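NAD(P)-dependent oxidoreductase (Pseudomonas putida, PDB 7A3W) probably uses NADPH to reduce imines, acting as a multifunctional biocatalyst for conjugate reduction and reductive amination. Local coordinates at residues B[17-22]-B[131-136]; B[97-102]-B[154-159]; B[227-232]-B[237-242]. All coordinates share one frame; numbering follows the deposited sequence. Where two conformers were deposited one is given.

Interactions 1 and 2 lie in the NADPH-binding domain with their centres 10 Å apart, and both meet the same cofactor: residues 17-22 hold its pyrophosphate, while residues 97-102 reach the ribose of its nicotinamide half. They also touch directly, as G134 N probably donates a hydrogen bond to L159 O, 2.7 Å away. Interaction 3 belongs to the helical C-terminal domain, with its centre about 38 Å from that of interaction 1 and about 37 Å from that of interaction 2. It serves the other NADPH, held by the second subunit. The dimer therefore brings 17-22 of one chain next to 237-242 of its partner, A18 packing on E238 of the second subunit.

Interaction 1. Residues B[17-22]-B[131-136]; sequences GAMGSV and KDIGGQ. With NDP (NADPH dihydro-nicotinamide-adenine-dinucleotide phosphate), chain F.
M19 and V22, on the first turns of helix 18-29, pack against I133 just beyond the glycine-rich turn of a Rossmann dinucleotide-binding fold, where G17 and G20 fit the GxGxxG pattern. SD of M19 lies 3.7 Å from CG1 of I133, and CG1 of V22 sits 3.9 Å from CB of I133, so the isoleucine meets the methionine with its CG1-CD1 arm and the valine with CB and the CG2 methyl. With CG anti to the backbone N (chi1 -180°) and bends at the next two torsions, M19 brings SD up against I133 while its methyl turns to the cofactor. CE of M19 sits over a face of the nicotinamide ring, 3.5 Å from its C4N, the carbon that carries the hydride in NADPH. An alanine in place of M19 would lose both contacts, which is likely to open a gap between I133 and the nicotinamide and let that group shift.

The start of the helix holds the pyrophosphate through backbone amides. A18 N donates to O1A of NADPH at 2.8 Å. The amide M19 N donates to O2N of NADPH at 2.8 Å, with a nearly straight bond (175°). A side chain at G17 would run into O5B of the cofactor, so the missing CB lets the phosphates come close.

Farther out, I126 of strand 120-126 touches both M19 and I133. I133 is itself part of a type II turn from D132 to G135, closed by G135 N bonding to D132 O at 2.9 Å, with G134 as the other corner residue at positive phi (91°). K131 NZ pairs with D132 OD2 and also with D221 of the second subunit. Behind the phosphate-binding turn, G17 O accepts twice from S21, from its N at 3.0 Å and from its OG at 2.6 Å.

Interaction 2. Residues B[97-102]-B[154-159]; sequences VNMSTG and STLKVL. With NDP (NADPH dihydro-nicotinamide-adenine-dinucleotide phosphate), chain F.
Where M99 meets L156 and L159 no flat group takes part; the planar group alongside is the carboxamide of N98. Its OD1 receives S100 N at 3.2 Å from a position tilted 31° out of the amide plane, an Asx turn that bends the chain as it leaves strand 95-98, and its ND2 is bonded to the hydroxyl of Y121.

The contact itself is apolar. M99 leaves the backbone with CG anti to the carbonyl carbon (chi1 -65°) and then runs fully extended, which carries its methyl to the two leucines. CE rests over the notch between them, 4.1 Å from CD2 of L156 and 4.1 Å from CD1 of L159. V97 adds a looser touch, CG2 to CD1 of L156 at 4.4 Å.

Past the turn the chain reaches the nicotinamide ribose of NADPH. T101 N donates to O3D of NADPH at 2.9 Å, and T101 OG1 shares a hydrogen bond with its O2D at 2.7 Å, so one residue grips both hydroxyls of the sugar. The hydroxyl of Y177 is hydrogen-bonded to the same OG1.

Within the Rossmann domain, strand 95-98 lies between strands 67-70 and 120-126, and the end of helix 146-157 covers V97 and M99 next to Y142 of strand 140-144, which touches V97, M99 and L156.

Interaction 3. Residues B[227-232]-B[237-242]; sequences ADRIAA and GEQASV. With NDP (NADPH dihydro-nicotinamide-adenine-dinucleotide phosphate), chain C.
R229 and E238 are brought together by one straight side chain and one folded one. The arginine leaves helix 205-232 with CG anti to the carbonyl carbon and stays extended as far as NE, spanning a gap in which the nearest CA atoms, those of R229 and G237, are 10.9 Å apart. The glutamate places CG between its backbone N and carbonyl carbon (chi1 69°) and bends again at the next torsion, which carries its carboxylate back to the guanidinium.

The resulting salt bridge uses a single pair of atoms: R229 NH2 donates to E238 OE1 at 2.9 Å, with a bent N-H...O angle of 145°. OE1 lies at the guanidinium edge, close to its plane, yet NH2 approaches from above the carboxylate, the two planes being turned 38° apart. CG of Q239 lies obliquely to the same NH2, at 4.1 Å. R229 NH1 is bonded to D234 O, and the other carboxylate oxygen, E238 OE2, to S236 OG, so both charged groups also hold the loop between the segments.

This loop links helices 205-232 and 242-258 of the helical C-terminal domain, which in the dimer meets the NADPH carried by the Rossmann domain of the second subunit, as in other imine reductases. Q239 O receives the carboxamide N7N of that cofactor at 3.0 Å, and CB of A240 packs 3.5 Å from the same N7N. The side chain of Q239 turns to the partner chain, where OE1 accepts from the backbone N of K131 of the second subunit. Immediately afterwards S241 takes the N-cap position of helix 242-258, its OG bonded to V244 N.

Interaction 1. Residues B[17-22]-B[131-136]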
loop_
_atom_site.group_PDB
_atom_site.type_symbol
_atom_site.label_atom_id
_atom_site.label_comp_id
_atom_site.label_asym_id
_atom_site.label_seq_id
_atom_site.Cartn_x
_atom_site.Cartn_y
_atom_site.Cartn_z
ATOM N N GLY B 17 -5.644 22.634 -15.521
ATOM C CA GLY B 17 -4.604 22.474 -14.492
ATOM C C GLY B 17 -3.625 21.369 -14.830
ATOM O O GLY B 17 -3.450 21.001 -16.065
ATOM N N ALA B 18 -2.949 20.853 -13.800
ATOM C CA ALA B 18 -1.908 19.819 -13.984
ATOM C C ALA B 18 -2.480 18.642 -14.773
ATOM O O ALA B 18 -1.792 18.165 -15.737
ATOM C CB ALA B 18 -1.366 19.386 -12.645
ATOM N N MET B 19 -3.696 18.198 -14.446
ATOM C CA MET B 19 -4.308 17.002 -15.114
ATOM C C MET B 19 -5.027 17.411 -16.406
ATOM O O MET B 19 -4.730 16.790 -17.488
ATOM C CB MET B 19 -5.244 16.296 -14.119
ATOM C CG MET B 19 -5.924 15.074 -14.651
ATOM S SD MET B 19 -4.797 13.774 -15.261
ATOM C CE MET B 19 -4.225 12.999 -13.748
ATOM N N GLY B 20 -5.905 18.412 -16.357
ATOM C CA GLY B 20 -6.729 18.847 -17.510
ATOM C C GLY B 20 -5.881 19.198 -18.723
ATOM O O GLY B 20 -6.243 18.815 -19.870
ATOM N N SER B 21 -4.750 19.864 -18.515
ATOM C CA SER B 21 -3.877 20.291 -19.648
ATOM C C SER B 21 -3.400 19.043 -20.399
ATOM O O SER B 21 -3.351 19.060 -21.640
ATOM C CB SER B 21 -2.745 21.129 -19.217
ATOM O OG SER B 21 -2.001 20.494 -18.203
ATOM N N VAL B 22 -3.053 17.997 -19.656
ATOM C CA VAL B 22 -2.517 16.741 -20.246
ATOM C C VAL B 22 -3.645 15.955 -20.930
ATOM O O VAL B 22 -3.395 15.289 -21.985
ATOM C CB VAL B 22 -1.786 15.954 -19.148
ATOM C CG1 VAL B 22 -1.439 14.550 -19.605
ATOM C CG2 VAL B 22 -0.570 16.718 -18.647
ATOM N N LYS B 131 1.408 12.108 -15.916
ATOM C CA LYS B 131 2.490 11.455 -16.703
ATOM C C LYS B 131 2.008 10.114 -17.260
ATOM O O LYS B 131 2.583 9.654 -18.278
ATOM C CB LYS B 131 3.740 11.302 -15.833
ATOM C CG LYS B 131 3.583 10.380 -14.629
ATOM C CD LYS B 131 4.746 10.380 -13.684
ATOM C CE LYS B 131 4.592 9.362 -12.569
ATOM N NZ LYS B 131 4.645 7.972 -13.080
ATOM N N ASP B 132 1.010 9.478 -16.641
ATOM C CA ASP B 132 0.545 8.120 -17.029
ATOM C C ASP B 132 -0.721 8.190 -17.906
ATOM O O ASP B 132 -1.121 7.137 -18.492
ATOM C CB ASP B 132 0.427 7.254 -15.781
ATOM C CG ASP B 132 1.793 6.970 -15.170
ATOM O OD1 ASP B 132 2.704 6.572 -15.919
ATOM O OD2 ASP B 132 1.942 7.203 -13.969
ATOM N N ILE B 133 -1.295 9.375 -18.118
ATOM C CA ILE B 133 -2.410 9.542 -19.090
ATOM C C ILE B 133 -1.937 9.056 -20.460
ATOM O O ILE B 133 -0.811 9.347 -20.800
ATOM C CB ILE B 133 -2.883 10.994 -19.115
ATOM C CG1 ILE B 133 -3.565 11.345 -17.783
ATOM C CG2 ILE B 133 -3.785 11.263 -20.299
ATOM C CD1 ILE B 133 -4.845 10.608 -17.503
ATOM N N GLY B 134 -2.778 8.305 -21.158
ATOM C CA GLY B 134 -2.441 7.709 -22.476
ATOM C C GLY B 134 -1.840 6.320 -22.321
ATOM O O GLY B 134 -1.551 5.686 -23.339
ATOM N N GLY B 135 -1.630 5.865 -21.092
ATOM C CA GLY B 135 -1.009 4.559 -20.792
ATOM C C GLY B 135 -1.980 3.424 -21.068
ATOM O O GLY B 135 -3.138 3.506 -20.631
ATOM N N GLN B 136 -1.545 2.380 -21.773
ATOM C CA GLN B 136 -2.386 1.175 -22.029
ATOM C C GLN B 136 -2.902 0.601 -20.695
ATOM O O GLN B 136 -4.057 0.153 -20.686
ATOM C CB GLN B 136 -1.633 0.139 -22.870
ATOM C CG GLN B 136 -1.777 0.368 -24.364
HETATM P PA NDP F . -4.922 22.020 -10.493
HETATM O O1A NDP F . -3.677 21.914 -11.327
HETATM O O2A NDP F . -4.948 22.787 -9.191
HETATM O O5B NDP F . -6.052 22.624 -11.452
HETATM C C5B NDP F . -7.306 23.070 -10.903
HETATM C C4B NDP F . -8.161 23.497 -12.067
HETATM O O4B NDP F . -9.462 23.935 -11.579
HETATM C C3B NDP F . -7.610 24.659 -12.902
HETATM O O3B NDP F . -8.065 24.495 -14.225
HETATM C C2B NDP F . -8.260 25.843 -12.205
HETATM O O2B NDP F . -8.397 27.052 -12.962
HETATM C C1B NDP F . -9.653 25.259 -12.024
HETATM N N9A NDP F . -10.454 25.985 -11.058
HETATM C C8A NDP F . -10.242 26.167 -9.718
HETATM N N7A NDP F . -11.174 26.893 -9.149
HETATM C C5A NDP F . -12.072 27.162 -10.172
HETATM C C6A NDP F . -13.277 27.888 -10.221
HETATM N N6A NDP F . -13.840 28.477 -9.160
HETATM N N1A NDP F . -13.907 27.963 -11.411
HETATM C C2A NDP F . -13.357 27.373 -12.482
HETATM N N3A NDP F . -12.227 26.685 -12.566
HETATM C C4A NDP F . -11.628 26.617 -11.361
HETATM O O3 NDP F . -5.587 20.602 -10.196
HETATM P PN NDP F . -5.343 19.227 -11.003
HETATM O O1N NDP F . -4.155 18.609 -10.366
HETATM O O2N NDP F . -5.293 19.488 -12.479
HETATM O O5D NDP F . -6.617 18.397 -10.548
HETATM C C5D NDP F . -7.918 18.539 -11.159
HETATM C C4D NDP F . -8.814 17.452 -10.623
HETATM O O4D NDP F . -8.312 16.149 -11.027
HETATM C C3D NDP F . -8.963 17.401 -9.091
HETATM O O3D NDP F . -10.332 17.229 -8.755
HETATM C C2D NDP F . -8.058 16.246 -8.704
HETATM O O2D NDP F . -8.449 15.673 -7.463
HETATM C C1D NDP F . -8.181 15.314 -9.911
HETATM N N1N NDP F . -6.981 14.450 -10.137
HETATM C C2N NDP F . -5.716 14.963 -10.319
HETATM C C3N NDP F . -4.601 14.149 -10.354
HETATM C C7N NDP F . -3.216 14.671 -10.542
HETATM O O7N NDP F . -2.287 13.872 -10.428
HETATM N N7N NDP F . -2.991 15.933 -10.866
HETATM C C4N NDP F . -4.780 12.683 -10.277
HETATM C C5N NDP F . -6.144 12.247 -10.117
HETATM C C6N NDP F . -7.159 13.085 -10.167
HETATM P P2B NDP F . -7.124 28.050 -12.950
HETATM O O1X NDP F . -6.763 28.199 -11.474
HETATM O O2X NDP F . -6.052 27.490 -13.858
HETATM O O3X NDP F . -7.794 29.282 -13.521
#

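Interaction 2. Residues B[97-102]-B[154-159]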
loop_
_atom_site.group_PDB
_atom_site.type_symbol
_atom_site.label_atom_id
_atom_site.label_comp_id
_atom_site.label_asym_id
_atom_site.label_seq_id
_atom_site.Cartn_x
_atom_site.Cartn_y
_atom_site.Cartn_z
ATOM N N VAL B 97 -18.612 14.285 -19.113
ATOM C CA VAL B 97 -17.789 13.342 -18.313
ATOM C C VAL B 97 -17.047 14.168 -17.273
ATOM O O VAL B 97 -16.152 14.907 -17.633
ATOM C CB VAL B 97 -16.811 12.531 -19.166
ATOM C CG1 VAL B 97 -16.067 11.521 -18.312
ATOM C CG2 VAL B 97 -17.533 11.817 -20.295
ATOM N N ASN B 98 -17.447 14.023 -16.015
ATOM C CA ASN B 98 -16.900 14.825 -14.907
ATOM C C ASN B 98 -15.795 14.032 -14.209
ATOM O O ASN B 98 -16.122 13.120 -13.417
ATOM C CB ASN B 98 -18.063 15.169 -13.996
ATOM C CG ASN B 98 -17.670 16.071 -12.862
ATOM O OD1 ASN B 98 -16.498 16.419 -12.713
ATOM N ND2 ASN B 98 -18.663 16.372 -12.027
ATOM N N MET B 99 -14.521 14.360 -14.480
ATOM C CA MET B 99 -13.333 13.709 -13.884
ATOM C C MET B 99 -12.774 14.489 -12.689
ATOM O O MET B 99 -11.651 14.164 -12.215
ATOM C CB MET B 99 -12.249 13.557 -14.957
ATOM C CG MET B 99 -12.683 12.620 -16.035
ATOM S SD MET B 99 -11.361 12.453 -17.217
ATOM C CE MET B 99 -12.152 11.375 -18.415
ATOM N N SER B 100 -13.557 15.420 -12.151
ATOM C CA SER B 100 -13.187 16.250 -10.980
ATOM C C SER B 100 -13.569 15.499 -9.697
ATOM O O SER B 100 -14.611 14.844 -9.676
ATOM C CB SER B 100 -13.827 17.610 -11.083
ATOM O OG SER B 100 -14.199 18.102 -9.805
ATOM N N THR B 101 -12.715 15.553 -8.679
ATOM C CA THR B 101 -12.983 15.003 -7.331
ATOM C C THR B 101 -14.138 15.770 -6.690
ATOM O O THR B 101 -14.182 16.990 -6.811
ATOM C CB THR B 101 -11.749 15.093 -6.431
ATOM O OG1 THR B 101 -10.715 14.317 -7.043
ATOM C CG2 THR B 101 -12.027 14.602 -5.026
ATOM N N GLY B 102 -15.057 15.047 -6.047
ATOM C CA GLY B 102 -16.251 15.659 -5.441
ATOM C C GLY B 102 -17.070 14.648 -4.702
ATOM O O GLY B 102 -16.756 13.463 -4.751
ATOM N N SER B 154 -14.233 4.603 -27.066
ATOM C CA SER B 154 -12.974 4.612 -27.859
ATOM C C SER B 154 -12.257 5.951 -27.701
ATOM O O SER B 154 -11.035 5.962 -27.545
ATOM C CB SER B 154 -13.215 4.337 -29.296
ATOM O OG SER B 154 -13.668 3.020 -29.412
ATOM N N THR B 155 -12.988 7.045 -27.753
ATOM C CA THR B 155 -12.390 8.383 -27.537
ATOM C C THR B 155 -11.753 8.418 -26.152
ATOM O O THR B 155 -10.596 8.824 -26.071
ATOM C CB THR B 155 -13.424 9.494 -27.693
ATOM O OG1 THR B 155 -13.878 9.341 -29.034
ATOM C CG2 THR B 155 -12.845 10.876 -27.479
ATOM N N LEU B 156 -12.486 8.032 -25.100
ATOM C CA LEU B 156 -11.970 8.148 -23.718
ATOM C C LEU B 156 -10.783 7.206 -23.508
ATOM O O LEU B 156 -9.889 7.532 -22.716
ATOM C CB LEU B 156 -13.106 7.869 -22.749
ATOM C CG LEU B 156 -14.206 8.912 -22.759
ATOM C CD1 LEU B 156 -15.483 8.348 -22.150
ATOM C CD2 LEU B 156 -13.739 10.147 -21.972
ATOM N N LYS B 157 -10.692 6.126 -24.278
ATOM C CA LYS B 157 -9.557 5.172 -24.219
ATOM C C LYS B 157 -8.233 5.825 -24.638
ATOM O O LYS B 157 -7.201 5.321 -24.235
ATOM C CB LYS B 157 -9.834 3.914 -25.053
ATOM C CG LYS B 157 -10.403 2.753 -24.236
ATOM C CD LYS B 157 -10.318 1.393 -24.930
ATOM N N VAL B 158 -8.257 6.950 -25.334
ATOM C CA VAL B 158 -7.027 7.696 -25.714
ATOM C C VAL B 158 -6.356 8.180 -24.412
ATOM O O VAL B 158 -5.125 8.333 -24.361
ATOM C CB VAL B 158 -7.424 8.856 -26.651
ATOM C CG1 VAL B 158 -6.324 9.892 -26.780
ATOM C CG2 VAL B 158 -7.900 8.332 -28.008
ATOM N N LEU B 159 -7.168 8.408 -23.381
ATOM C CA LEU B 159 -6.687 8.940 -22.091
ATOM C C LEU B 159 -6.227 7.805 -21.173
ATOM O O LEU B 159 -5.337 8.035 -20.380
ATOM C CB LEU B 159 -7.813 9.733 -21.434
ATOM C CG LEU B 159 -8.295 10.952 -22.220
ATOM C CD1 LEU B 159 -9.467 11.587 -21.494
ATOM C CD2 LEU B 159 -7.176 11.944 -22.448
HETATM P PA NDP F . -4.922 22.020 -10.493
HETATM O O1A NDP F . -3.677 21.914 -11.327
HETATM O O2A NDP F . -4.948 22.787 -9.191
HETATM O O5B NDP F . -6.052 22.624 -11.452
HETATM C C5B NDP F . -7.306 23.070 -10.903
HETATM C C4B NDP F . -8.161 23.497 -12.067
HETATM O O4B NDP F . -9.462 23.935 -11.579
HETATM C C3B NDP F . -7.610 24.659 -12.902
HETATM O O3B NDP F . -8.065 24.495 -14.225
HETATM C C2B NDP F . -8.260 25.843 -12.205
HETATM O O2B NDP F . -8.397 27.052 -12.962
HETATM C C1B NDP F . -9.653 25.259 -12.024
HETATM N N9A NDP F . -10.454 25.985 -11.058
HETATM C C8A NDP F . -10.242 26.167 -9.718
HETATM N N7A NDP F . -11.174 26.893 -9.149
HETATM C C5A NDP F . -12.072 27.162 -10.172
HETATM C C6A NDP F . -13.277 27.888 -10.221
HETATM N N6A NDP F . -13.840 28.477 -9.160
HETATM N N1A NDP F . -13.907 27.963 -11.411
HETATM C C2A NDP F . -13.357 27.373 -12.482
HETATM N N3A NDP F . -12.227 26.685 -12.566
HETATM C C4A NDP F . -11.628 26.617 -11.361
HETATM O O3 NDP F . -5.587 20.602 -10.196
HETATM P PN NDP F . -5.343 19.227 -11.003
HETATM O O1N NDP F . -4.155 18.609 -10.366
HETATM O O2N NDP F . -5.293 19.488 -12.479
HETATM O O5D NDP F . -6.617 18.397 -10.548
HETATM C C5D NDP F . -7.918 18.539 -11.159
HETATM C C4D NDP F . -8.814 17.452 -10.623
HETATM O O4D NDP F . -8.312 16.149 -11.027
HETATM C C3D NDP F . -8.963 17.401 -9.091
HETATM O O3D NDP F . -10.332 17.229 -8.755
HETATM C C2D NDP F . -8.058 16.246 -8.704
HETATM O O2D NDP F . -8.449 15.673 -7.463
HETATM C C1D NDP F . -8.181 15.314 -9.911
HETATM N N1N NDP F . -6.981 14.450 -10.137
HETATM C C2N NDP F . -5.716 14.963 -10.319
HETATM C C3N NDP F . -4.601 14.149 -10.354
HETATM C C7N NDP F . -3.216 14.671 -10.542
HETATM O O7N NDP F . -2.287 13.872 -10.428
HETATM N N7N NDP F . -2.991 15.933 -10.866
HETATM C C4N NDP F . -4.780 12.683 -10.277
HETATM C C5N NDP F . -6.144 12.247 -10.117
HETATM C C6N NDP F . -7.159 13.085 -10.167
HETATM P P2B NDP F . -7.124 28.050 -12.950
HETATM O O1X NDP F . -6.763 28.199 -11.474
HETATM O O2X NDP F . -6.052 27.490 -13.858
HETATM O O3X NDP F . -7.794 29.282 -13.521
#

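Interaction 3. Residues B[227-232]-B[237-242]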
loop_
_atom_site.group_PDB
_atom_site.type_symbol
_atom_site.label_atom_id
_atom_site.label_comp_id
_atom_site.label_asym_id
_atom_site.label_seq_id
_atom_site.Cartn_x
_atom_site.Cartn_y
_atom_site.Cartn_z
ATOM N N ALA B 227 -9.343 -10.378 1.620
ATOM C CA ALA B 227 -10.638 -10.204 0.914
ATOM C C ALA B 227 -11.362 -11.546 0.867
ATOM O O ALA B 227 -12.575 -11.551 1.083
ATOM C CB ALA B 227 -10.455 -9.675 -0.477
ATOM N N ASP B 228 -10.654 -12.638 0.560
ATOM C CA ASP B 228 -11.285 -13.987 0.492
ATOM C C ASP B 228 -11.795 -14.389 1.878
ATOM O O ASP B 228 -12.936 -14.904 1.979
ATOM C CB ASP B 228 -10.356 -15.008 -0.135
ATOM C CG ASP B 228 -10.120 -14.790 -1.618
ATOM O OD1 ASP B 228 -10.776 -13.912 -2.216
ATOM O OD2 ASP B 228 -9.281 -15.499 -2.161
ATOM N N ARG B 229 -11.039 -14.099 2.932
ATOM C CA ARG B 229 -11.471 -14.382 4.321
ATOM C C ARG B 229 -12.683 -13.530 4.701
ATOM O O ARG B 229 -13.574 -14.079 5.363
ATOM C CB ARG B 229 -10.332 -14.146 5.311
ATOM C CG ARG B 229 -9.339 -15.294 5.344
ATOM C CD ARG B 229 -8.223 -14.960 6.303
ATOM N NE ARG B 229 -7.252 -16.010 6.498
ATOM C CZ ARG B 229 -7.409 -17.049 7.320
ATOM N NH1 ARG B 229 -8.527 -17.202 8.015
ATOM N NH2 ARG B 229 -6.442 -17.944 7.428
ATOM N N ILE B 230 -12.697 -12.238 4.363
ATOM C CA ILE B 230 -13.813 -11.309 4.725
ATOM C C ILE B 230 -15.076 -11.772 3.985
ATOM O O ILE B 230 -16.127 -11.836 4.605
ATOM C CB ILE B 230 -13.451 -9.835 4.440
ATOM C CG1 ILE B 230 -12.291 -9.352 5.319
ATOM C CG2 ILE B 230 -14.661 -8.925 4.583
ATOM C CD1 ILE B 230 -11.523 -8.159 4.753
ATOM N N ALA B 231 -14.944 -12.160 2.717
ATOM C CA ALA B 231 -16.058 -12.679 1.892
ATOM C C ALA B 231 -16.662 -13.905 2.584
ATOM O O ALA B 231 -17.897 -14.026 2.555
ATOM C CB ALA B 231 -15.592 -13.031 0.503
ATOM N N ALA B 232 -15.816 -14.784 3.147
ATOM C CA ALA B 232 -16.216 -16.073 3.754
ATOM C C ALA B 232 -16.514 -15.900 5.251
ATOM O O ALA B 232 -16.939 -16.873 5.865
ATOM C CB ALA B 232 -15.148 -17.101 3.518
ATOM N N GLY B 237 -7.155 -18.219 12.864
ATOM C CA GLY B 237 -5.905 -17.498 13.159
ATOM C C GLY B 237 -4.657 -18.336 12.967
ATOM O O GLY B 237 -3.629 -17.930 13.495
ATOM N N GLU B 238 -4.681 -19.397 12.158
ATOM C CA GLU B 238 -3.514 -20.316 12.056
ATOM C C GLU B 238 -2.315 -19.658 11.347
ATOM O O GLU B 238 -1.174 -20.162 11.536
ATOM C CB GLU B 238 -3.907 -21.649 11.420
ATOM C CG GLU B 238 -4.257 -21.565 9.953
ATOM C CD GLU B 238 -5.627 -20.961 9.684
ATOM O OE1 GLU B 238 -5.858 -20.555 8.544
ATOM O OE2 GLU B 238 -6.444 -20.844 10.633
ATOM N N GLN B 239 -2.505 -18.597 10.559
ATOM C CA GLN B 239 -1.377 -17.936 9.846
ATOM C C GLN B 239 -0.664 -16.989 10.816
ATOM O O GLN B 239 0.597 -17.037 10.932
ATOM C CB GLN B 239 -1.889 -17.208 8.605
ATOM C CG GLN B 239 -2.321 -18.154 7.495
ATOM C CD GLN B 239 -1.156 -18.961 6.981
ATOM O OE1 GLN B 239 -0.128 -18.411 6.605
ATOM N NE2 GLN B 239 -1.314 -20.270 6.938
ATOM N N ALA B 240 -1.442 -16.193 11.535
ATOM C CA ALA B 240 -0.933 -15.234 12.531
ATOM C C ALA B 240 -2.128 -14.635 13.257
ATOM O O ALA B 240 -3.131 -14.345 12.579
ATOM C CB ALA B 240 -0.105 -14.160 11.875
ATOM N N SER B 241 -2.031 -14.437 14.563
ATOM C CA SER B 241 -3.130 -13.824 15.333
ATOM C C SER B 241 -3.013 -12.301 15.307
ATOM O O SER B 241 -1.908 -11.761 15.248
ATOM C CB SER B 241 -3.142 -14.317 16.749
ATOM O OG SER B 241 -2.002 -13.849 17.431
ATOM N N VAL B 242 -4.135 -11.622 15.472
ATOM C CA VAL B 242 -4.118 -10.171 15.809
ATOM C C VAL B 242 -3.121 -9.926 16.964
ATOM O O VAL B 242 -2.352 -8.957 16.897
ATOM C CB VAL B 242 -5.539 -9.685 16.117
ATOM C CG1 VAL B 242 -5.530 -8.302 16.723
ATOM C CG2 VAL B 242 -6.418 -9.759 14.871
HETATM P PA NDP C . 2.947 -17.631 18.116
HETATM O O1A NDP C . 2.204 -18.611 17.271
HETATM O O2A NDP C . 2.290 -16.871 19.249
HETATM O O5B NDP C . 4.151 -18.448 18.758
HETATM C C5B NDP C . 4.955 -17.863 19.802
HETATM C C4B NDP C . 6.010 -18.855 20.206
HETATM O O4B NDP C . 6.825 -18.269 21.260
HETATM C C3B NDP C . 5.490 -20.187 20.769
HETATM O O3B NDP C . 6.363 -21.267 20.465
HETATM C C2B NDP C . 5.541 -19.908 22.261
HETATM O O2B NDP C . 5.616 -21.098 23.036
HETATM C C1B NDP C . 6.863 -19.162 22.330
HETATM N N9A NDP C . 7.067 -18.445 23.581
HETATM C C8A NDP C . 6.354 -17.418 24.137
HETATM N N7A NDP C . 6.801 -17.055 25.314
HETATM C C5A NDP C . 7.889 -17.880 25.530
HETATM C C6A NDP C . 8.805 -17.990 26.588
HETATM N N6A NDP C . 8.763 -17.234 27.683
HETATM N N1A NDP C . 9.780 -18.925 26.468
HETATM C C2A NDP C . 9.834 -19.684 25.367
HETATM N N3A NDP C . 9.012 -19.682 24.319
HETATM C C4A NDP C . 8.059 -18.744 24.467
HETATM O O3 NDP C . 3.774 -16.611 17.210
HETATM P PN NDP C . 4.233 -16.693 15.671
HETATM O O1N NDP C . 4.774 -18.040 15.345
HETATM O O2N NDP C . 3.119 -16.191 14.845
HETATM O O5D NDP C . 5.379 -15.586 15.640
HETATM C C5D NDP C . 6.693 -15.899 16.135
HETATM C C4D NDP C . 7.622 -14.775 15.792
HETATM O O4D NDP C . 7.786 -14.725 14.357
HETATM C C3D NDP C . 7.206 -13.365 16.241
HETATM O O3D NDP C . 8.357 -12.654 16.648
HETATM C C2D NDP C . 6.572 -12.773 14.984
HETATM O O2D NDP C . 6.558 -11.340 14.933
HETATM C C1D NDP C . 7.459 -13.414 13.915
HETATM N N1N NDP C . 6.751 -13.487 12.609
HETATM C C2N NDP C . 5.585 -14.200 12.451
HETATM C C3N NDP C . 4.888 -14.184 11.255
HETATM C C7N NDP C . 3.578 -14.910 11.056
HETATM O O7N NDP C . 2.989 -14.714 9.983
HETATM N N7N NDP C . 3.067 -15.697 12.010
HETATM C C4N NDP C . 5.464 -13.437 10.108
HETATM C C5N NDP C . 6.804 -12.919 10.340
HETATM C C6N NDP C . 7.272 -12.775 11.555
HETATM P P2B NDP C . 4.179 -21.738 23.523
HETATM O O1X NDP C . 4.498 -22.576 24.741
HETATM O O2X NDP C . 3.262 -20.600 23.843
HETATM O O3X NDP C . 3.751 -22.570 22.319
#